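Local coordinates for protein myosin-I heavy chain (Dictyostelium discoideum, PDB 5EJR) that acts as an actin-based ATPase motor in early phagocytosis and adhesion, and is represented here by a MyTH4-FERM module of its tail, at residues 65-70 / 105-110; 92-97 / 136-141; 235-240 / 248-253; 262-267 / 284-289; 326-331 / 349-354. All blocks are in the same frame, centred on the assembly; numbering follows the deposited sequence. Where two conformers were deposited one is given.

Overall arrangement
The five contacts follow the elongated MyTH4-FERM module from its helical MyTH4 part into the FERM lobes. Interactions 1 and 2 belong to one MyTH4 core: their centres lie about 11 Å apart, their segments alternate along the chain, and they touch directly, with I107 packed on G97 and the hydroxyl of Y108 at F138 O. Interactions 3 and 4 share the ubiquitin-like lobe, with centres about 24 Å apart, and interaction 5 lies in the helical FERM lobe next door, its nearest atoms about 5 Å from interaction 3. Interactions 1 and 5 are the far ends, about 58 Å between centres. The 1,2-ethanediol molecules beside interactions 3 and 5 probably come from the crystallisation liquor.

Interaction 1. Residues 65-70 / 105-110; sequences IKNFSE and DEIYCQ
N67 and Q110 reach each other because N67 swings CG to the side opposite its own backbone N (chi1 -171°), while Q110 sets CG beside its N and then runs straight out beyond it (chi2 -178°). The two amides meet in a single hydrogen bond, N67 ND2 to Q110 OE1, 2.9 Å long and fairly straight at 163°. The acceptor lies in the plane of the N67 amide, whereas the donor stands above the carbonyl plane of Q110. The rest of each amide is gripped as well: N67 OD1 accepts from R96, and Q110 NE2 donates to A64 O, one turn back on the helix that carries N67. Q110 is thus held at both ends of its amide, which fixes its rotation, and N67 links three helices. F68 packs beside this bond. Its ring stands almost perpendicular to the Q110 amide and presents an edge, with CD1 3.5 Å from Q110 CG, which lies in the ring plane, and 3.5 Å from Q110 CD. On the other flank the side chain of I107 crosses that of N67 at about a right angle, CG1 lying 3.8 Å from N67 ND2. All four residues are buried, and each amide has polar partners on both oxygen and nitrogen. Helices 58-75 and 104-113 pack here with segment axes 10.4 Å apart, an inclined helix-helix contact in the core of the all-helical MyTH4 domain.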
# COMPACT_ATOMS: atom_id res chain seq x y z
N ILE A 65 -24.87 -3.65 -16.76
CA ILE A 65 -24.90 -4.93 -17.47
C ILE A 65 -23.55 -5.61 -17.33
O ILE A 65 -23.51 -6.79 -16.95
CB ILE A 65 -25.36 -4.81 -18.96
CG1 ILE A 65 -26.84 -4.40 -19.04
CG2 ILE A 65 -25.10 -6.12 -19.74
CD1 ILE A 65 -27.22 -3.62 -20.32
N LYS A 66 -22.44 -4.88 -17.64
CA LYS A 66 -21.07 -5.43 -17.51
C LYS A 66 -20.80 -5.82 -16.04
O LYS A 66 -20.18 -6.86 -15.80
CB LYS A 66 -20.01 -4.41 -17.96
CG LYS A 66 -18.60 -4.99 -18.11
CD LYS A 66 -17.57 -3.90 -18.35
CE LYS A 66 -16.22 -4.45 -18.73
NZ LYS A 66 -15.22 -3.37 -18.92
N ASN A 67 -21.27 -4.98 -15.09
CA ASN A 67 -21.12 -5.20 -13.65
C ASN A 67 -21.80 -6.50 -13.21
O ASN A 67 -21.23 -7.24 -12.40
CB ASN A 67 -21.71 -4.05 -12.87
CG ASN A 67 -21.38 -4.13 -11.40
OD1 ASN A 67 -20.30 -3.75 -10.96
ND2 ASN A 67 -22.27 -4.69 -10.63
N PHE A 68 -23.03 -6.76 -13.74
CA PHE A 68 -23.77 -7.97 -13.41
C PHE A 68 -23.00 -9.21 -13.75
O PHE A 68 -22.85 -10.07 -12.89
CB PHE A 68 -25.17 -7.98 -14.05
CG PHE A 68 -26.06 -9.02 -13.41
CD1 PHE A 68 -26.73 -8.75 -12.23
CD2 PHE A 68 -26.21 -10.27 -13.99
CE1 PHE A 68 -27.55 -9.71 -11.64
CE2 PHE A 68 -27.02 -11.24 -13.39
CZ PHE A 68 -27.69 -10.95 -12.23
N SER A 69 -22.46 -9.28 -14.98
CA SER A 69 -21.65 -10.42 -15.41
C SER A 69 -20.40 -10.60 -14.53
O SER A 69 -19.97 -11.73 -14.33
CB SER A 69 -21.30 -10.33 -16.90
OG SER A 69 -20.37 -9.30 -17.19
N GLU A 70 -19.85 -9.49 -13.98
CA GLU A 70 -18.69 -9.53 -13.08
C GLU A 70 -19.08 -10.11 -11.72
O GLU A 70 -18.33 -10.93 -11.17
CB GLU A 70 -18.01 -8.16 -12.98
CG GLU A 70 -17.30 -7.78 -14.27
CD GLU A 70 -16.54 -6.47 -14.31
OE1 GLU A 70 -16.62 -5.68 -13.35
OE2 GLU A 70 -15.88 -6.23 -15.35
N ASP A 105 -26.50 1.91 -5.59
CA ASP A 105 -27.74 1.18 -5.23
C ASP A 105 -27.93 -0.04 -6.13
O ASP A 105 -28.29 -1.11 -5.64
CB ASP A 105 -28.96 2.10 -5.35
CG ASP A 105 -29.04 3.16 -4.28
OD1 ASP A 105 -28.29 3.06 -3.29
OD2 ASP A 105 -29.85 4.09 -4.44
N GLU A 106 -27.65 0.13 -7.43
CA GLU A 106 -27.75 -0.89 -8.44
C GLU A 106 -26.75 -2.04 -8.21
O GLU A 106 -27.10 -3.20 -8.46
CB GLU A 106 -27.57 -0.26 -9.83
CG GLU A 106 -28.39 -0.95 -10.91
CD GLU A 106 -27.75 -2.21 -11.47
OE1 GLU A 106 -26.52 -2.36 -11.35
OE2 GLU A 106 -28.50 -3.03 -12.06
N ILE A 107 -25.54 -1.73 -7.70
CA ILE A 107 -24.54 -2.75 -7.40
C ILE A 107 -25.03 -3.61 -6.22
O ILE A 107 -25.02 -4.84 -6.36
CB ILE A 107 -23.09 -2.21 -7.22
CG1 ILE A 107 -22.63 -1.53 -8.54
CG2 ILE A 107 -22.13 -3.37 -6.87
CD1 ILE A 107 -21.29 -0.75 -8.46
N TYR A 108 -25.54 -2.96 -5.14
CA TYR A 108 -26.07 -3.60 -3.92
C TYR A 108 -27.29 -4.49 -4.22
O TYR A 108 -27.39 -5.58 -3.67
CB TYR A 108 -26.47 -2.55 -2.88
CG TYR A 108 -25.37 -2.14 -1.93
CD1 TYR A 108 -25.13 -2.86 -0.76
CD2 TYR A 108 -24.61 -1.00 -2.15
CE1 TYR A 108 -24.14 -2.47 0.15
CE2 TYR A 108 -23.59 -0.61 -1.27
CZ TYR A 108 -23.37 -1.35 -0.12
OH TYR A 108 -22.41 -0.92 0.76
N CYS A 109 -28.21 -4.01 -5.09
CA CYS A 109 -29.40 -4.76 -5.51
C CYS A 109 -29.01 -5.96 -6.36
O CYS A 109 -29.53 -7.03 -6.10
CB CYS A 109 -30.39 -3.86 -6.23
SG CYS A 109 -31.13 -2.59 -5.18
N GLN A 110 -28.05 -5.83 -7.30
CA GLN A 110 -27.60 -6.97 -8.13
C GLN A 110 -26.97 -8.06 -7.28
O GLN A 110 -27.14 -9.24 -7.58
CB GLN A 110 -26.58 -6.57 -9.20
CG GLN A 110 -27.12 -5.77 -10.38
CD GLN A 110 -26.04 -5.46 -11.40
OE1 GLN A 110 -24.85 -5.77 -11.23
NE2 GLN A 110 -26.44 -4.89 -12.52

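Interaction 2. Residues 92-97 / 136-141; sequences SIISRG and ITFSPS
F138, which follows the C-terminal part of helix 121-137 in the MyTH4 helical bundle, turns its ring toward G97 and wedges against helix 86-99. CG sits between the backbone N and the carbonyl carbon (chi1 47°), a crowded position that sends the ring inward to the helix. Its outer corner does the touching: CZ is 3.6 Å from G97 CA, and CE2 is 3.6 Å from G97 C. The carbonyl oxygen of G97 lies over one face, offset toward the rim, while I94 O comes up at the ring edge near CE2. Because G97 carries no side chain, the ring can press straight on the helix backbone; a CB on G97 would run into the ring at CZ. G97 O itself is a hydrogen-bond acceptor for R104, whose side chain also touches F138. The second meeting is aliphatic. I94 and T137 pass at a slant, methyl against methyl, and I94 is further covered by F133 and L134 of helix 121-137. T137 keeps its hydroxyl for F133 O, one turn earlier on its own helix, which leaves its methyl to face I94: T137 CG2 lies 3.7 Å from I94 CG2.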
# COMPACT_ATOMS: atom_id res chain seq x y z
N SER A 92 -12.62 -4.73 -9.78
CA SER A 92 -13.32 -4.07 -10.89
C SER A 92 -14.69 -3.56 -10.44
O SER A 92 -15.00 -2.38 -10.65
CB SER A 92 -13.47 -5.02 -12.08
OG SER A 92 -14.15 -4.39 -13.15
N ILE A 93 -15.48 -4.43 -9.74
CA ILE A 93 -16.81 -4.12 -9.21
C ILE A 93 -16.76 -2.98 -8.23
O ILE A 93 -17.58 -2.07 -8.33
CB ILE A 93 -17.51 -5.37 -8.60
CG1 ILE A 93 -17.69 -6.49 -9.64
CG2 ILE A 93 -18.87 -5.01 -7.94
CD1 ILE A 93 -17.98 -7.88 -9.06
N ILE A 94 -15.83 -3.03 -7.27
CA ILE A 94 -15.75 -1.98 -6.26
C ILE A 94 -15.24 -0.68 -6.91
O ILE A 94 -15.77 0.39 -6.59
CB ILE A 94 -15.00 -2.44 -4.99
CG1 ILE A 94 -15.96 -3.26 -4.08
CG2 ILE A 94 -14.40 -1.26 -4.20
CD1 ILE A 94 -15.33 -4.36 -3.44
N SER A 95 -14.31 -0.79 -7.88
CA SER A 95 -13.80 0.39 -8.60
C SER A 95 -14.97 1.08 -9.32
O SER A 95 -15.16 2.29 -9.17
CB SER A 95 -12.71 -0.02 -9.59
OG SER A 95 -12.40 1.05 -10.48
N ARG A 96 -15.82 0.27 -10.02
CA ARG A 96 -17.01 0.79 -10.71
C ARG A 96 -17.92 1.52 -9.72
O ARG A 96 -18.38 2.62 -10.02
CB ARG A 96 -17.74 -0.34 -11.45
CG ARG A 96 -18.93 0.11 -12.32
CD ARG A 96 -19.54 -1.03 -13.11
NE ARG A 96 -18.61 -1.66 -14.05
CZ ARG A 96 -17.98 -2.82 -13.84
NH1 ARG A 96 -18.17 -3.49 -12.70
NH2 ARG A 96 -17.15 -3.31 -14.75
N GLY A 97 -18.12 0.95 -8.53
CA GLY A 97 -18.93 1.57 -7.49
C GLY A 97 -18.36 2.85 -6.93
O GLY A 97 -19.11 3.80 -6.68
N ILE A 136 -17.79 -2.09 3.26
CA ILE A 136 -16.57 -1.52 3.86
C ILE A 136 -16.08 -0.29 3.04
O ILE A 136 -15.42 0.58 3.61
CB ILE A 136 -15.44 -2.55 4.14
CG1 ILE A 136 -15.07 -3.36 2.90
CG2 ILE A 136 -15.80 -3.45 5.33
CD1 ILE A 136 -13.72 -4.09 2.96
N THR A 137 -16.46 -0.21 1.74
CA THR A 137 -16.03 0.85 0.81
C THR A 137 -16.98 2.07 0.75
O THR A 137 -16.57 3.18 1.07
CB THR A 137 -15.79 0.25 -0.57
OG1 THR A 137 -15.20 -1.04 -0.40
CG2 THR A 137 -14.84 1.11 -1.43
N PHE A 138 -18.21 1.86 0.29
CA PHE A 138 -19.17 2.96 0.12
C PHE A 138 -20.55 2.56 0.61
O PHE A 138 -20.89 1.38 0.65
CB PHE A 138 -19.21 3.45 -1.36
CG PHE A 138 -19.30 2.34 -2.38
CD1 PHE A 138 -20.51 1.71 -2.65
CD2 PHE A 138 -18.16 1.89 -3.03
CE1 PHE A 138 -20.58 0.65 -3.56
CE2 PHE A 138 -18.23 0.83 -3.94
CZ PHE A 138 -19.44 0.22 -4.20
N SER A 139 -21.30 3.55 1.00
CA SER A 139 -22.64 3.39 1.51
C SER A 139 -23.64 3.29 0.34
O SER A 139 -23.43 3.94 -0.68
CB SER A 139 -22.99 4.61 2.35
OG SER A 139 -24.34 4.64 2.79
N PRO A 140 -24.77 2.55 0.49
CA PRO A 140 -25.83 2.68 -0.53
C PRO A 140 -26.48 4.06 -0.27
O PRO A 140 -26.16 4.69 0.76
CB PRO A 140 -26.79 1.54 -0.20
CG PRO A 140 -26.59 1.26 1.24
CD PRO A 140 -25.22 1.73 1.64
N SER A 141 -27.39 4.54 -1.15
CA SER A 141 -28.05 5.84 -0.93
C SER A 141 -28.74 5.88 0.44
O SER A 141 -29.05 4.83 1.01
CB SER A 141 -29.06 6.13 -2.04
OG SER A 141 -30.16 5.24 -2.01

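Interaction 3. Residues 235-240 / 248-253; sequences ITDTVC and QSIKMF. With EDO (1,2-ethanediol), chain G.
The ubiquitin-like lobe of the FERM domain packs its helix 232-243 against the chain that leads from it back into strand 253-259, and I250 and F253 form the returning side of this contact. I250 spreads its two branches along the helix: CG1 lies 3.8 Å from C240 CB, and CG2 comes within 3.3 Å of D237 OD1. That carboxylate is not left to the methyl, since OD1 also forms a salt bridge with R233. C240 has SG anti to its carbonyl carbon (chi1 -74°), which brings the sulfur to F253, 3.8 Å from its CB. The sulfur stands 4.9 Å from the centroid of the F253 ring and 40° off the normal, an oblique sulfur-aromatic contact. T236 adds its methyl, CG2 being 3.7 Å from F253 O. Cutting I250 back to an alanine is likely to open a gap beside C240 and take away the methyl that lies against the D237 carboxylate. At the far side S249 OG accepts a hydrogen bond from ethanediol O2 and is also bonded to D316. V294 of strand 290-296 touches both C240 and F253, closing the contact from the sheet side, while C319 and L322 of helix 317-332 touch the F253 side chain.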
# COMPACT_ATOMS: atom_id res chain seq x y z
N ILE A 235 0.86 0.12 11.04
CA ILE A 235 1.66 -1.10 10.97
C ILE A 235 3.14 -0.83 11.22
O ILE A 235 3.80 -1.68 11.80
CB ILE A 235 1.50 -2.02 9.75
CG1 ILE A 235 1.66 -1.27 8.42
CG2 ILE A 235 0.21 -2.85 9.79
CD1 ILE A 235 2.47 -2.07 7.42
N THR A 236 3.68 0.34 10.76
CA THR A 236 5.08 0.69 11.01
C THR A 236 5.27 0.78 12.54
O THR A 236 6.22 0.21 13.06
CB THR A 236 5.49 2.03 10.33
OG1 THR A 236 5.26 1.95 8.92
CG2 THR A 236 6.96 2.36 10.55
N ASP A 237 4.33 1.45 13.23
CA ASP A 237 4.36 1.60 14.69
C ASP A 237 4.37 0.27 15.44
O ASP A 237 5.19 0.08 16.35
CB ASP A 237 3.20 2.48 15.15
CG ASP A 237 3.41 3.95 14.84
OD1 ASP A 237 4.34 4.27 14.06
OD2 ASP A 237 2.63 4.77 15.37
N THR A 238 3.50 -0.67 15.03
CA THR A 238 3.39 -1.97 15.67
C THR A 238 4.63 -2.84 15.42
O THR A 238 5.19 -3.34 16.39
CB THR A 238 2.06 -2.69 15.31
OG1 THR A 238 2.10 -3.17 13.96
CG2 THR A 238 0.83 -1.81 15.52
N VAL A 239 5.07 -3.01 14.16
CA VAL A 239 6.25 -3.86 13.92
C VAL A 239 7.50 -3.31 14.59
O VAL A 239 8.35 -4.08 15.01
CB VAL A 239 6.57 -4.27 12.47
CG1 VAL A 239 5.63 -5.35 11.98
CG2 VAL A 239 6.67 -3.07 11.52
N CYS A 240 7.64 -1.97 14.64
CA CYS A 240 8.80 -1.34 15.25
C CYS A 240 8.82 -1.57 16.75
O CYS A 240 9.89 -1.85 17.28
CB CYS A 240 8.89 0.14 14.87
SG CYS A 240 9.42 0.40 13.15
N GLN A 248 10.43 6.85 21.18
CA GLN A 248 10.88 8.09 20.55
C GLN A 248 11.51 7.92 19.16
O GLN A 248 11.52 8.87 18.38
CB GLN A 248 11.84 8.86 21.48
CG GLN A 248 11.13 9.50 22.67
CD GLN A 248 10.12 10.56 22.28
OE1 GLN A 248 10.47 11.69 21.92
NE2 GLN A 248 8.83 10.22 22.35
N SER A 249 12.01 6.71 18.85
CA SER A 249 12.67 6.45 17.56
C SER A 249 11.73 5.98 16.46
O SER A 249 12.08 6.06 15.28
CB SER A 249 13.77 5.41 17.73
OG SER A 249 14.78 5.88 18.61
N ILE A 250 10.57 5.47 16.84
CA ILE A 250 9.60 4.88 15.93
C ILE A 250 9.20 5.83 14.79
O ILE A 250 9.10 5.39 13.63
CB ILE A 250 8.39 4.30 16.73
CG1 ILE A 250 8.83 2.96 17.36
CG2 ILE A 250 7.17 4.09 15.82
CD1 ILE A 250 7.93 2.35 18.37
N LYS A 251 9.09 7.13 15.09
CA LYS A 251 8.74 8.12 14.07
C LYS A 251 9.78 8.26 12.96
O LYS A 251 9.48 8.86 11.96
CB LYS A 251 8.47 9.51 14.69
CG LYS A 251 9.69 10.18 15.31
CD LYS A 251 9.37 11.56 15.93
CE LYS A 251 8.45 11.51 17.14
NZ LYS A 251 9.10 10.96 18.35
N MET A 252 11.01 7.78 13.17
CA MET A 252 12.10 7.92 12.20
C MET A 252 12.01 6.84 11.16
O MET A 252 12.75 6.88 10.19
CB MET A 252 13.50 7.81 12.90
CG MET A 252 13.71 8.77 14.08
SD MET A 252 13.40 10.46 13.55
CE MET A 252 13.38 11.31 15.18
N PHE A 253 11.16 5.84 11.40
CA PHE A 253 11.02 4.69 10.54
C PHE A 253 9.82 4.77 9.63
O PHE A 253 8.84 5.46 9.93
CB PHE A 253 11.01 3.40 11.40
CG PHE A 253 12.36 3.03 11.97
CD1 PHE A 253 12.82 3.61 13.15
CD2 PHE A 253 13.20 2.14 11.30
CE1 PHE A 253 14.10 3.31 13.64
CE2 PHE A 253 14.48 1.87 11.78
CZ PHE A 253 14.91 2.45 12.97
C1 EDO G . 15.92 8.90 17.83
O1 EDO G . 15.72 10.26 17.51
C2 EDO G . 17.03 8.30 16.93
O2 EDO G . 17.44 7.05 17.47

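Interaction 4. Residues 262-267 / 284-289; sequences AGISKV and SEEKGE
E286 and K287 are the residues of 284-289 that meet A262 and I264, and the turn just before them sets the stage. At S284, which follows helix 274-283, OG accepts a hydrogen bond from E286 N, 3.2 Å long at 156°; this is an ST turn, and it positions the start of E286. The side chain of E286 bends at its second torsion (chi2 -70°), which folds the carboxylate back over the opposite segment instead of letting it stretch away. I264 reaches it with the very end of its side chain: CD1 lies 3.6 Å from E286 CD and 3.7 Å from CG, the two chains passing at a slant. The same carboxylate brings OE1 to 3.4 Å from A262 CB, so one acidic group rests on two aliphatic tips without forming a hydrogen bond to either segment. K287 contributes its backbone: its carbonyl O is 3.6 Å from A262 CB, while its long side chain leads away. This carbonyl also accepts a hydrogen bond from the side-chain amide of N259, whose oxygen in turn takes the backbone N-H of A262; N259 therefore ties both segments together where their direct contacts include no hydrogen bond. G288 then turns the chain with a positive phi of 86°, a value that favours glycine, and E289 leads into strand 290-296. This surface contact joins A262 and I264, near the beginning of strand 264-267, to the link from helix 274-283 to strand 290-296 in the ubiquitin-like lobe, where 253-259 pairs antiparallel with 264-267 on one side and 290-296 on the other.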
# COMPACT_ATOMS: atom_id res chain seq x y z
N ALA A 262 12.25 -7.20 -10.34
CA ALA A 262 12.15 -5.94 -11.06
C ALA A 262 12.58 -4.93 -10.02
O ALA A 262 11.76 -4.57 -9.18
CB ALA A 262 10.71 -5.69 -11.49
N GLY A 263 13.88 -4.58 -10.01
CA GLY A 263 14.56 -3.68 -9.07
C GLY A 263 13.83 -2.43 -8.63
O GLY A 263 14.17 -1.32 -9.03
N ILE A 264 12.82 -2.62 -7.77
CA ILE A 264 11.97 -1.55 -7.25
C ILE A 264 12.03 -1.59 -5.74
O ILE A 264 11.99 -2.66 -5.13
CB ILE A 264 10.49 -1.69 -7.76
CG1 ILE A 264 10.40 -1.59 -9.30
CG2 ILE A 264 9.53 -0.67 -7.08
CD1 ILE A 264 9.25 -2.33 -9.88
N SER A 265 12.17 -0.40 -5.17
CA SER A 265 12.09 -0.07 -3.76
C SER A 265 11.45 1.29 -3.78
O SER A 265 12.06 2.28 -4.20
CB SER A 265 13.46 -0.04 -3.09
OG SER A 265 13.26 0.37 -1.75
N LYS A 266 10.16 1.32 -3.46
CA LYS A 266 9.38 2.54 -3.50
C LYS A 266 8.84 2.86 -2.11
O LYS A 266 8.34 1.96 -1.44
CB LYS A 266 8.26 2.34 -4.53
CG LYS A 266 7.55 3.63 -4.99
CD LYS A 266 6.48 3.35 -6.03
CE LYS A 266 5.90 4.63 -6.59
NZ LYS A 266 5.16 4.40 -7.85
N VAL A 267 8.93 4.12 -1.68
CA VAL A 267 8.44 4.59 -0.39
C VAL A 267 6.90 4.37 -0.34
O VAL A 267 6.23 4.65 -1.32
CB VAL A 267 8.79 6.10 -0.21
CG1 VAL A 267 8.01 6.72 0.96
CG2 VAL A 267 10.29 6.30 -0.02
N SER A 284 -0.42 -4.54 -10.48
CA SER A 284 0.88 -4.25 -11.09
C SER A 284 1.25 -5.27 -12.16
O SER A 284 1.11 -6.48 -11.94
CB SER A 284 1.97 -4.20 -10.02
OG SER A 284 3.26 -4.05 -10.59
N GLU A 285 1.74 -4.77 -13.30
CA GLU A 285 2.18 -5.60 -14.42
C GLU A 285 3.67 -5.96 -14.29
O GLU A 285 4.20 -6.70 -15.12
CB GLU A 285 1.87 -4.90 -15.76
CG GLU A 285 1.59 -5.85 -16.92
CD GLU A 285 0.33 -6.69 -16.79
OE1 GLU A 285 0.43 -7.86 -16.37
OE2 GLU A 285 -0.76 -6.17 -17.12
N GLU A 286 4.33 -5.48 -13.20
CA GLU A 286 5.74 -5.77 -12.92
C GLU A 286 5.93 -7.24 -12.63
O GLU A 286 5.08 -7.87 -11.99
CB GLU A 286 6.29 -4.92 -11.75
CG GLU A 286 6.47 -3.44 -12.07
CD GLU A 286 7.57 -3.03 -13.04
OE1 GLU A 286 8.46 -3.86 -13.33
OE2 GLU A 286 7.54 -1.87 -13.49
N LYS A 287 7.05 -7.79 -13.10
CA LYS A 287 7.45 -9.17 -12.89
C LYS A 287 7.91 -9.35 -11.44
O LYS A 287 8.50 -8.44 -10.86
CB LYS A 287 8.62 -9.53 -13.83
CG LYS A 287 8.26 -9.67 -15.32
CD LYS A 287 7.74 -11.08 -15.72
CE LYS A 287 8.70 -12.23 -15.49
NZ LYS A 287 9.94 -12.13 -16.32
N GLY A 288 7.63 -10.52 -10.87
CA GLY A 288 8.04 -10.88 -9.52
C GLY A 288 7.13 -10.45 -8.39
O GLY A 288 6.07 -9.86 -8.62
N GLU A 289 7.56 -10.76 -7.16
CA GLU A 289 6.81 -10.51 -5.93
C GLU A 289 7.29 -9.27 -5.13
O GLU A 289 8.49 -9.09 -4.93
CB GLU A 289 6.86 -11.76 -5.04
CG GLU A 289 5.62 -11.95 -4.18
CD GLU A 289 5.81 -12.73 -2.89
OE1 GLU A 289 6.66 -12.33 -2.06
OE2 GLU A 289 5.05 -13.70 -2.67

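Interaction 5. Residues 326-331 / 349-354; sequences QIRDEW and AILIQL. With EDO (1,2-ethanediol), chain H.
One water ties R328 to L351: it accepts from R328 NH2 at 2.8 Å and donates to L351 O, also at 2.8 Å. The arginine chain is extended from CG to NE, which carries the guanidinium across to the second helix. There the water lies at the edge of the group, in its plane, while L351 CD1 covers one face and L351 CD2 is 4.0 Å from R328 NE. NH2 has a further partner in Q371 O, so this nitrogen has both a water and a carbonyl to donate to. The same methyl, L351 CD1, also meets W331, 3.7 Å from its CD1, the side chains crossing at a slant, and the indole NE1 is bonded to V372 O. On the far side of helix 317-332, Q326 NE2 gives a hydrogen bond of 2.9 Å to ethanediol O2, which also lies 2.7 Å from each carboxylate oxygen of E330, OE1 and OE2. With an alanine in place of E330, R295 would probably lose its salt-bridge mate and the hydroxyl of Y336 its carboxylate partner. In the helical lobe of the FERM domain, the contact joins helices 317-332 and 341-355; helix 402-416 packs on both, through I413 on W331 and L412 on I350, and helix 383-394 backs I352.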
# COMPACT_ATOMS: atom_id res chain seq x y z
N GLN A 326 21.47 -0.84 7.83
CA GLN A 326 20.90 -0.20 6.63
C GLN A 326 21.96 0.54 5.82
O GLN A 326 21.99 0.39 4.60
CB GLN A 326 19.74 0.75 7.00
CG GLN A 326 19.10 1.41 5.79
CD GLN A 326 17.89 2.19 6.21
OE1 GLN A 326 17.03 1.70 6.93
NE2 GLN A 326 17.81 3.43 5.79
N ILE A 327 22.84 1.29 6.48
CA ILE A 327 23.89 2.06 5.78
C ILE A 327 24.92 1.08 5.19
O ILE A 327 25.40 1.30 4.08
CB ILE A 327 24.53 3.09 6.74
CG1 ILE A 327 23.44 4.11 7.20
CG2 ILE A 327 25.71 3.82 6.05
CD1 ILE A 327 23.80 4.78 8.54
N ARG A 328 25.25 0.02 5.94
CA ARG A 328 26.20 -1.01 5.49
C ARG A 328 25.66 -1.70 4.24
O ARG A 328 26.41 -1.90 3.30
CB ARG A 328 26.47 -2.07 6.58
CG ARG A 328 27.79 -2.83 6.31
CD ARG A 328 27.82 -4.14 7.08
NE ARG A 328 29.13 -4.82 7.02
CZ ARG A 328 29.47 -5.69 6.07
NH1 ARG A 328 28.63 -5.97 5.08
NH2 ARG A 328 30.66 -6.28 6.10
N ASP A 329 24.35 -2.02 4.22
CA ASP A 329 23.68 -2.66 3.08
C ASP A 329 23.71 -1.78 1.84
O ASP A 329 23.99 -2.27 0.73
CB ASP A 329 22.26 -3.09 3.45
CG ASP A 329 21.51 -3.70 2.29
OD1 ASP A 329 21.73 -4.89 2.02
OD2 ASP A 329 20.74 -2.97 1.64
N GLU A 330 23.46 -0.46 2.03
CA GLU A 330 23.49 0.52 0.93
C GLU A 330 24.91 0.63 0.38
O GLU A 330 25.11 0.74 -0.85
CB GLU A 330 23.00 1.89 1.42
CG GLU A 330 21.50 1.89 1.67
CD GLU A 330 21.01 3.07 2.49
OE1 GLU A 330 19.80 3.38 2.41
OE2 GLU A 330 21.81 3.66 3.25
N TRP A 331 25.91 0.64 1.30
CA TRP A 331 27.32 0.64 0.91
C TRP A 331 27.60 -0.64 0.09
O TRP A 331 28.23 -0.54 -0.97
CB TRP A 331 28.22 0.62 2.15
CG TRP A 331 29.66 0.29 1.88
CD1 TRP A 331 30.31 -0.87 2.20
CD2 TRP A 331 30.62 1.11 1.20
NE1 TRP A 331 31.62 -0.82 1.76
CE2 TRP A 331 31.83 0.38 1.12
CE3 TRP A 331 30.56 2.38 0.60
CZ2 TRP A 331 33.00 0.92 0.56
CZ3 TRP A 331 31.71 2.92 0.04
CH2 TRP A 331 32.90 2.16 -0.03
N ALA A 349 38.70 -1.40 5.76
CA ALA A 349 39.45 -1.72 7.00
C ALA A 349 38.58 -1.74 8.25
O ALA A 349 38.70 -2.68 9.04
CB ALA A 349 40.65 -0.79 7.18
N ILE A 350 37.68 -0.74 8.41
CA ILE A 350 36.78 -0.67 9.56
C ILE A 350 35.83 -1.83 9.55
O ILE A 350 35.63 -2.46 10.57
CB ILE A 350 35.99 0.69 9.59
CG1 ILE A 350 36.93 1.86 9.82
CG2 ILE A 350 34.89 0.64 10.67
CD1 ILE A 350 36.31 3.17 9.44
N LEU A 351 35.19 -2.09 8.40
CA LEU A 351 34.23 -3.18 8.27
C LEU A 351 34.85 -4.54 8.51
O LEU A 351 34.18 -5.43 9.03
CB LEU A 351 33.48 -3.11 6.92
CG LEU A 351 32.57 -1.87 6.69
CD1 LEU A 351 31.83 -1.99 5.40
CD2 LEU A 351 31.56 -1.70 7.81
N ILE A 352 36.13 -4.70 8.16
CA ILE A 352 36.87 -5.97 8.43
C ILE A 352 37.06 -6.10 9.96
O ILE A 352 36.78 -7.16 10.52
CB ILE A 352 38.21 -6.02 7.63
CG1 ILE A 352 37.93 -6.29 6.13
CG2 ILE A 352 39.20 -7.09 8.22
CD1 ILE A 352 39.11 -5.99 5.18
N GLN A 353 37.45 -5.01 10.65
CA GLN A 353 37.62 -5.05 12.11
C GLN A 353 36.28 -5.39 12.80
O GLN A 353 36.28 -6.09 13.83
CB GLN A 353 38.26 -3.76 12.63
CG GLN A 353 38.85 -3.92 14.05
CD GLN A 353 39.44 -2.67 14.66
OE1 GLN A 353 39.70 -1.68 13.99
NE2 GLN A 353 39.68 -2.70 15.96
N LEU A 354 35.15 -4.99 12.19
CA LEU A 354 33.83 -5.33 12.73
C LEU A 354 33.50 -6.82 12.51
O LEU A 354 32.87 -7.43 13.37
CB LEU A 354 32.72 -4.42 12.17
CG LEU A 354 32.61 -3.02 12.82
CD1 LEU A 354 31.82 -2.06 11.91
CD2 LEU A 354 31.95 -3.10 14.16
C1 EDO H . 21.35 7.07 4.49
O1 EDO H . 20.66 7.56 3.36
C2 EDO H . 20.66 5.92 5.29
O2 EDO H . 19.84 5.05 4.53
O HOH W 1 31.38 -5.42 8.65